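Local coordinates for protein transcriptional regulator (Corynebacterium diphtheriae, PDB 3LMM) that probably acts as a transcriptional regulator, pairing a Schlafen AlbA_2 domain with helix-turn-helix-related C-terminal regions, though its function is not established, at residues P176-R189 with G222-S234. Sequence-based numbering, arbitrary orientation.
Sequences PMAQVTTATLGDAR and GFLSQAGKLLFTS
The carbonyl O of L224 is gripped twice by T181, by its backbone N at 3.2 Å, nearly in line with the carbonyl bond, and by its OG1 at 2.8 Å from above the carbonyl plane. The grip belongs to a bent, weakly bonded strand segment laid along strand 223-225 and the first turn of helix 226-232, with V180 and S225 an antiparallel non-hydrogen-bonded pair. T181 heads an ST turn: with chi1 at 74°, OG1 sits between the backbone N and carbonyl carbon, from where it also accepts from A183 N. A threonine suits this corner because its hydroxyl can donate across the contact while accepting within its own turn, and its CG2 meets OE1 of Q226, the two side chains crossing at about a right angle. Beyond the corner, L224 N donates to A183 O (2.8 Å).

S225 is the N-cap of that helix, its OG accepting from G228 N. The first turn's amides Q226 N and A227 N reach Q179 O and M177 O through weak, bent bonds. The small methyl of A227 lets the selenomethionine M177 come close, CG to CB 3.4 Å; the chain then bends at chi2 and chi3, and SE comes to Q226 CG as these side chains, too, cross roughly perpendicularly. V180 CG1 rests against F223 CB (3.6 Å), while the F223 ring turns an edge to the backbone of T182.

At the far end of the helix, R189 N donates almost straight to F232 O (2.9 Å), and the methyl of A188 is small enough to lie beside F232 CB. R189 CD lies near S234 N and CB, and its NH2 forms a salt bridge with E266, linking this segment to helix 264-278. A water bridges the two segments, accepting from L185 N and donating to G222 O at 3.1 Å.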
# COMPACT_ATOMS: atom_id res chain seq x y z
N PRO A 176 13.19 -9.48 -11.84
CA PRO A 176 13.07 -9.60 -13.29
C PRO A 176 12.71 -8.32 -14.03
O PRO A 176 13.29 -8.02 -15.08
CB PRO A 176 12.03 -10.71 -13.45
CG PRO A 176 11.25 -10.64 -12.17
CD PRO A 176 12.29 -10.41 -11.15
N MSE A 177 11.79 -7.55 -13.47
CA MSE A 177 11.33 -6.32 -14.10
C MSE A 177 12.33 -5.18 -13.97
O MSE A 177 12.12 -4.08 -14.49
CB MSE A 177 9.98 -5.94 -13.51
CG MSE A 177 9.17 -5.00 -14.37
SE MSE A 177 8.72 -5.75 -16.11
CE MSE A 177 7.28 -6.90 -15.58
N ALA A 178 13.44 -5.45 -13.29
CA ALA A 178 14.50 -4.46 -13.08
C ALA A 178 15.75 -4.78 -13.88
O ALA A 178 16.68 -3.97 -13.93
CB ALA A 178 14.85 -4.37 -11.59
N GLN A 179 15.76 -5.95 -14.51
CA GLN A 179 16.90 -6.39 -15.30
C GLN A 179 17.20 -5.46 -16.48
O GLN A 179 16.30 -4.81 -16.99
CB GLN A 179 16.66 -7.80 -15.82
CG GLN A 179 17.81 -8.36 -16.62
CD GLN A 179 17.48 -9.71 -17.24
OE1 GLN A 179 17.46 -10.73 -16.55
NE2 GLN A 179 17.19 -9.71 -18.54
N VAL A 180 18.46 -5.42 -16.92
CA VAL A 180 18.83 -4.56 -18.04
C VAL A 180 18.38 -5.15 -19.36
O VAL A 180 18.40 -6.37 -19.54
CB VAL A 180 20.36 -4.33 -18.13
CG1 VAL A 180 20.68 -3.40 -19.30
CG2 VAL A 180 20.88 -3.72 -16.83
N THR A 181 17.97 -4.28 -20.28
CA THR A 181 17.53 -4.70 -21.61
C THR A 181 18.42 -3.99 -22.63
O THR A 181 19.33 -3.23 -22.26
CB THR A 181 16.08 -4.30 -21.90
OG1 THR A 181 16.03 -2.89 -22.14
CG2 THR A 181 15.17 -4.64 -20.73
N THR A 182 18.16 -4.24 -23.91
CA THR A 182 18.93 -3.64 -24.99
C THR A 182 18.31 -2.34 -25.49
O THR A 182 18.82 -1.72 -26.43
CB THR A 182 19.01 -4.59 -26.17
OG1 THR A 182 17.70 -4.97 -26.57
CG2 THR A 182 19.79 -5.82 -25.77
N ALA A 183 17.21 -1.94 -24.85
CA ALA A 183 16.49 -0.73 -25.20
C ALA A 183 17.22 0.48 -24.67
O ALA A 183 17.70 0.48 -23.53
CB ALA A 183 15.10 -0.78 -24.62
N THR A 184 17.30 1.51 -25.51
CA THR A 184 17.99 2.75 -25.18
C THR A 184 17.03 3.96 -25.20
O THR A 184 15.86 3.82 -25.55
CB THR A 184 19.16 2.98 -26.16
OG1 THR A 184 18.68 2.82 -27.51
CG2 THR A 184 20.25 1.96 -25.93
N LEU A 185 17.54 5.12 -24.82
CA LEU A 185 16.74 6.34 -24.79
C LEU A 185 16.02 6.58 -26.11
O LEU A 185 14.91 7.10 -26.15
CB LEU A 185 17.63 7.54 -24.47
CG LEU A 185 17.00 8.94 -24.61
CD1 LEU A 185 16.92 9.62 -23.25
CD2 LEU A 185 17.85 9.78 -25.56
N GLY A 186 16.67 6.18 -27.21
CA GLY A 186 16.08 6.37 -28.52
C GLY A 186 14.84 5.52 -28.77
O GLY A 186 14.14 5.73 -29.76
N ASP A 187 14.58 4.57 -27.88
CA ASP A 187 13.42 3.69 -28.03
C ASP A 187 12.21 4.23 -27.27
O ASP A 187 11.09 3.75 -27.47
CB ASP A 187 13.77 2.28 -27.52
CG ASP A 187 14.80 1.58 -28.39
OD1 ASP A 187 15.80 1.05 -27.83
OD2 ASP A 187 14.62 1.54 -29.64
N ALA A 188 12.43 5.22 -26.42
CA ALA A 188 11.36 5.82 -25.64
C ALA A 188 10.52 6.74 -26.52
O ALA A 188 11.04 7.70 -27.11
CB ALA A 188 11.94 6.60 -24.48
N ARG A 189 9.22 6.48 -26.59
CA ARG A 189 8.33 7.29 -27.42
C ARG A 189 8.06 8.63 -26.78
O ARG A 189 7.81 8.72 -25.58
CB ARG A 189 7.01 6.55 -27.65
CG ARG A 189 7.15 5.04 -27.61
CD ARG A 189 5.90 4.34 -28.10
NE ARG A 189 5.78 4.41 -29.54
CZ ARG A 189 4.70 4.84 -30.17
NH1 ARG A 189 4.67 4.86 -31.50
NH2 ARG A 189 3.64 5.25 -29.48
N GLY A 222 23.02 3.78 -20.38
CA GLY A 222 22.01 4.32 -21.26
C GLY A 222 20.97 3.29 -21.67
O GLY A 222 20.30 3.44 -22.69
N PHE A 223 20.84 2.25 -20.86
CA PHE A 223 19.88 1.19 -21.15
C PHE A 223 18.64 1.28 -20.26
O PHE A 223 18.72 1.73 -19.13
CB PHE A 223 20.55 -0.18 -20.98
CG PHE A 223 21.52 -0.51 -22.07
CD1 PHE A 223 21.07 -1.05 -23.27
CD2 PHE A 223 22.89 -0.27 -21.92
CE1 PHE A 223 21.96 -1.33 -24.30
CE2 PHE A 223 23.78 -0.55 -22.95
CZ PHE A 223 23.31 -1.09 -24.14
N LEU A 224 17.50 0.86 -20.78
CA LEU A 224 16.28 0.90 -20.00
C LEU A 224 16.10 -0.43 -19.30
O LEU A 224 16.51 -1.47 -19.82
CB LEU A 224 15.07 1.14 -20.89
CG LEU A 224 14.97 2.47 -21.62
CD1 LEU A 224 13.79 2.41 -22.57
CD2 LEU A 224 14.81 3.60 -20.62
N SER A 225 15.49 -0.41 -18.12
CA SER A 225 15.25 -1.65 -17.42
C SER A 225 14.07 -2.29 -18.10
O SER A 225 13.49 -1.74 -19.03
CB SER A 225 14.92 -1.40 -15.95
OG SER A 225 13.75 -0.61 -15.81
N GLN A 226 13.69 -3.46 -17.61
CA GLN A 226 12.57 -4.17 -18.17
C GLN A 226 11.26 -3.40 -17.89
O GLN A 226 10.36 -3.37 -18.72
CB GLN A 226 12.51 -5.58 -17.58
CG GLN A 226 11.72 -6.59 -18.40
CD GLN A 226 12.35 -6.88 -19.74
OE1 GLN A 226 13.47 -7.38 -19.81
NE2 GLN A 226 11.62 -6.59 -20.81
N ALA A 227 11.18 -2.77 -16.72
CA ALA A 227 9.98 -2.00 -16.39
C ALA A 227 9.97 -0.68 -17.15
O ALA A 227 8.91 -0.13 -17.46
CB ALA A 227 9.92 -1.73 -14.89
N GLY A 228 11.16 -0.17 -17.44
CA GLY A 228 11.26 1.08 -18.16
C GLY A 228 10.92 0.86 -19.61
O GLY A 228 10.29 1.71 -20.24
N LYS A 229 11.36 -0.27 -20.16
CA LYS A 229 11.09 -0.59 -21.55
C LYS A 229 9.59 -0.84 -21.73
O LYS A 229 8.97 -0.36 -22.68
CB LYS A 229 11.87 -1.85 -21.96
CG LYS A 229 11.45 -2.51 -23.29
CD LYS A 229 12.30 -3.74 -23.57
CE LYS A 229 11.89 -4.51 -24.83
NZ LYS A 229 10.69 -5.41 -24.68
N LEU A 230 9.01 -1.57 -20.79
CA LEU A 230 7.59 -1.90 -20.83
C LEU A 230 6.71 -0.66 -20.76
O LEU A 230 5.64 -0.61 -21.37
CB LEU A 230 7.28 -2.86 -19.68
CG LEU A 230 6.02 -3.74 -19.66
CD1 LEU A 230 5.09 -3.27 -18.58
CD2 LEU A 230 5.34 -3.73 -21.00
N LEU A 231 7.17 0.35 -20.05
CA LEU A 231 6.39 1.58 -19.89
C LEU A 231 6.54 2.68 -20.94
O LEU A 231 5.56 3.31 -21.31
CB LEU A 231 6.62 2.17 -18.50
CG LEU A 231 5.40 2.04 -17.57
CD1 LEU A 231 4.91 0.60 -17.55
CD2 LEU A 231 5.76 2.50 -16.17
N PHE A 232 7.76 2.92 -21.43
CA PHE A 232 7.96 3.98 -22.41
C PHE A 232 8.25 3.51 -23.83
O PHE A 232 8.52 4.33 -24.71
CB PHE A 232 9.07 4.90 -21.94
CG PHE A 232 8.76 5.62 -20.67
CD1 PHE A 232 9.05 5.05 -19.44
CD2 PHE A 232 8.18 6.88 -20.71
CE1 PHE A 232 8.77 5.74 -18.25
CE2 PHE A 232 7.90 7.58 -19.53
CZ PHE A 232 8.20 7.01 -18.30
N THR A 233 8.17 2.20 -24.04
CA THR A 233 8.43 1.60 -25.34
C THR A 233 7.25 0.76 -25.80
O THR A 233 6.63 0.06 -25.00
CB THR A 233 9.66 0.67 -25.26
OG1 THR A 233 10.85 1.47 -25.30
CG2 THR A 233 9.66 -0.35 -26.39
N SER A 234 6.94 0.82 -27.09
CA SER A 234 5.82 0.03 -27.61
C SER A 234 6.07 -1.46 -27.40
O SER A 234 7.15 -1.96 -27.74
CB SER A 234 5.58 0.33 -29.10
OG SER A 234 6.75 0.28 -29.90
O HOH W 1 20.38 5.67 -24.91
O HOH W 2 8.29 2.26 -30.01